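Local coordinates for Low temperature requirement C protein (PDB 1Y9I) that is a putative membrane-bound lipid phosphatase, probably acting on phosphatidylglycerophosphate, and carries a binuclear metal site in a helical tetramer, at residues V81-L84 with Q85-S89. Sequence-based numbering, arbitrary orientation.
Sequences VQPL and QNIIS
The contact is local, at the start of the short helix 84-89 that follows the loop after helix 59-76, where the carbonyl O of Val-81 and the side-chain amide of Gln-82 accept the backbone N-H groups of Gln-85 and Asn-86. Gln-85 N donates to Val-81 O at 2.8 Å, and Asn-86 N donates to Gln-82 OE1 at 3.1 Å, this second bond bent to 143° at the hydrogen and reaching the side-chain oxygen from outside its amide plane. Gln-82 OE1 can reach that N-H because CG lies beside the backbone N (chi1 -70°) and the chain bends at chi2, which brings the amide over the turn. There it passes over CB and CG of Gln-85. The side chains of Gln-82 and Asn-86 cross at about a right angle, with their amide planes 36° apart and NE2 of Gln-82 making a weak bond of 3.3 Å to OD1 of Asn-86. Regular helix bonds follow, from Ile-87 N to Pro-83 O and from Ile-88 N to Leu-84 O. The peptide between Gln-82 and Pro-83 is cis, and Pro-83 lays its ring alongside Ile-87, CG standing 4.1 Å from CD1. CD1 of Leu-84 meets CD1 of Ile-88 at 3.5 Å, one turn on. Lys-13 and Leu-10 of the second subunit pack on Pro-83 and Ile-87, respectively, and Gln-70 of that subunit on Leu-84, while Gln-85 ties the turn back to helix 59-76 through Ala-75 O. Further along the helix, the side chains of Ile-87 and Ile-88 touch the calcium ligand Tyr-95, and Ile-88 O is hydrogen-bonded to OG1 of the magnesium ligand Thr-141, just ahead of helix 143-160.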
ATOM      1  N   VAL A  81       2.723 -25.039  10.116  1.00 24.42           N
ATOM      2  CA  VAL A  81       2.030 -26.062   9.354  1.00 23.75           C
ATOM      3  C   VAL A  81       2.634 -26.049   7.955  1.00 25.64           C
ATOM      4  O   VAL A  81       3.164 -25.025   7.511  1.00 23.56           O
ATOM      5  CB  VAL A  81       0.516 -25.756   9.225  1.00 25.55           C
ATOM      6  CG1 VAL A  81      -0.114 -25.632  10.598  1.00 24.06           C
ATOM      7  CG2 VAL A  81       0.308 -24.462   8.431  1.00 26.44           C
ATOM      8  N   GLN A  82       2.573 -27.179   7.264  1.00 23.79           N
ATOM      9  CA  GLN A  82       3.084 -27.241   5.899  1.00 24.39           C
ATOM     10  C   GLN A  82       1.934 -26.787   5.009  1.00 23.55           C
ATOM     11  O   GLN A  82       0.768 -26.990   5.350  1.00 24.86           O
ATOM     12  CB  GLN A  82       3.494 -28.672   5.527  1.00 25.94           C
ATOM     13  CG  GLN A  82       4.739 -29.190   6.228  1.00 27.37           C
ATOM     14  CD  GLN A  82       5.994 -28.397   5.879  1.00 30.01           C
ATOM     15  OE1 GLN A  82       5.968 -27.512   5.018  1.00 29.19           O
ATOM     16  NE2 GLN A  82       7.100 -28.718   6.546  1.00 28.43           N
ATOM     17  N   PRO A  83       2.240 -26.176   3.852  1.00 22.67           N
ATOM     18  CA  PRO A  83       3.574 -25.885   3.321  1.00 21.63           C
ATOM     19  C   PRO A  83       4.165 -24.544   3.778  1.00 22.42           C
ATOM     20  O   PRO A  83       5.241 -24.156   3.320  1.00 22.86           O
ATOM     21  CB  PRO A  83       3.342 -25.919   1.821  1.00 22.40           C
ATOM     22  CG  PRO A  83       2.009 -25.264   1.707  1.00 23.02           C
ATOM     23  CD  PRO A  83       1.208 -25.883   2.842  1.00 22.04           C
ATOM     24  N   LEU A  84       3.469 -23.838   4.665  1.00 20.05           N
ATOM     25  CA  LEU A  84       3.969 -22.549   5.144  1.00 20.24           C
ATOM     26  C   LEU A  84       5.346 -22.733   5.775  1.00 20.58           C
ATOM     27  O   LEU A  84       6.224 -21.881   5.643  1.00 21.45           O
ATOM     28  CB  LEU A  84       3.004 -21.938   6.169  1.00 19.15           C
ATOM     29  CG  LEU A  84       3.388 -20.547   6.700  1.00 21.56           C
ATOM     30  CD1 LEU A  84       3.300 -19.509   5.584  1.00 18.79           C
ATOM     31  CD2 LEU A  84       2.466 -20.164   7.844  1.00 19.10           C
ATOM     32  N   GLN A  85       5.528 -23.859   6.463  1.00 22.94           N
ATOM     33  CA  GLN A  85       6.796 -24.170   7.110  1.00 19.99           C
ATOM     34  C   GLN A  85       7.935 -24.193   6.088  1.00 20.18           C
ATOM     35  O   GLN A  85       8.964 -23.549   6.291  1.00 23.43           O
ATOM     36  CB  GLN A  85       6.692 -25.519   7.844  1.00 21.49           C
ATOM     37  CG  GLN A  85       7.994 -26.074   8.419  1.00 20.73           C
ATOM     38  CD  GLN A  85       8.693 -25.155   9.413  1.00 21.39           C
ATOM     39  OE1 GLN A  85       8.080 -24.621  10.345  1.00 21.68           O
ATOM     40  NE2 GLN A  85       9.999 -24.985   9.228  1.00 20.94           N
ATOM     41  N   ASN A  86       7.755 -24.921   4.987  1.00 22.24           N
ATOM     42  CA  ASN A  86       8.796 -24.986   3.961  1.00 23.57           C
ATOM     43  C   ASN A  86       8.947 -23.651   3.233  1.00 23.07           C
ATOM     44  O   ASN A  86      10.058 -23.230   2.919  1.00 23.11           O
ATOM     45  CB  ASN A  86       8.492 -26.067   2.919  1.00 25.86           C
ATOM     46  CG  ASN A  86       8.574 -27.472   3.482  1.00 27.41           C
ATOM     47  OD1 ASN A  86       9.394 -27.759   4.354  1.00 28.79           O
ATOM     48  ND2 ASN A  86       7.737 -28.364   2.963  1.00 29.72           N
ATOM     49  N   ILE A  87       7.824 -22.994   2.970  1.00 22.70           N
ATOM     50  CA  ILE A  87       7.831 -21.722   2.254  1.00 22.03           C
ATOM     51  C   ILE A  87       8.639 -20.643   2.976  1.00 20.53           C
ATOM     52  O   ILE A  87       9.500 -19.995   2.376  1.00 21.62           O
ATOM     53  CB  ILE A  87       6.386 -21.233   2.020  1.00 20.85           C
ATOM     54  CG1 ILE A  87       5.677 -22.195   1.068  1.00 21.88           C
ATOM     55  CG2 ILE A  87       6.385 -19.811   1.456  1.00 22.11           C
ATOM     56  CD1 ILE A  87       4.198 -21.908   0.882  1.00 24.48           C
ATOM     57  N   ILE A  88       8.370 -20.461   4.263  1.00 21.08           N
ATOM     58  CA  ILE A  88       9.074 -19.460   5.053  1.00 20.35           C
ATOM     59  C   ILE A  88      10.525 -19.843   5.361  1.00 22.34           C
ATOM     60  O   ILE A  88      11.429 -19.020   5.229  1.00 17.07           O
ATOM     61  CB  ILE A  88       8.318 -19.177   6.380  1.00 21.29           C
ATOM     62  CG1 ILE A  88       6.993 -18.466   6.071  1.00 20.17           C
ATOM     63  CG2 ILE A  88       9.172 -18.339   7.315  1.00 20.67           C
ATOM     64  CD1 ILE A  88       6.110 -18.220   7.288  1.00 20.09           C
ATOM     65  N   SER A  89      10.766 -21.092   5.748  1.00 22.25           N
ATOM     66  CA  SER A  89      12.133 -21.485   6.070  1.00 23.50           C
ATOM     67  C   SER A  89      13.046 -21.464   4.843  1.00 24.27           C
ATOM     68  O   SER A  89      14.246 -21.236   4.968  1.00 26.59           O
ATOM     69  CB  SER A  89      12.157 -22.869   6.741  1.00 24.82           C
ATOM     70  OG  SER A  89      11.753 -23.888   5.849  1.00 31.97           O
TER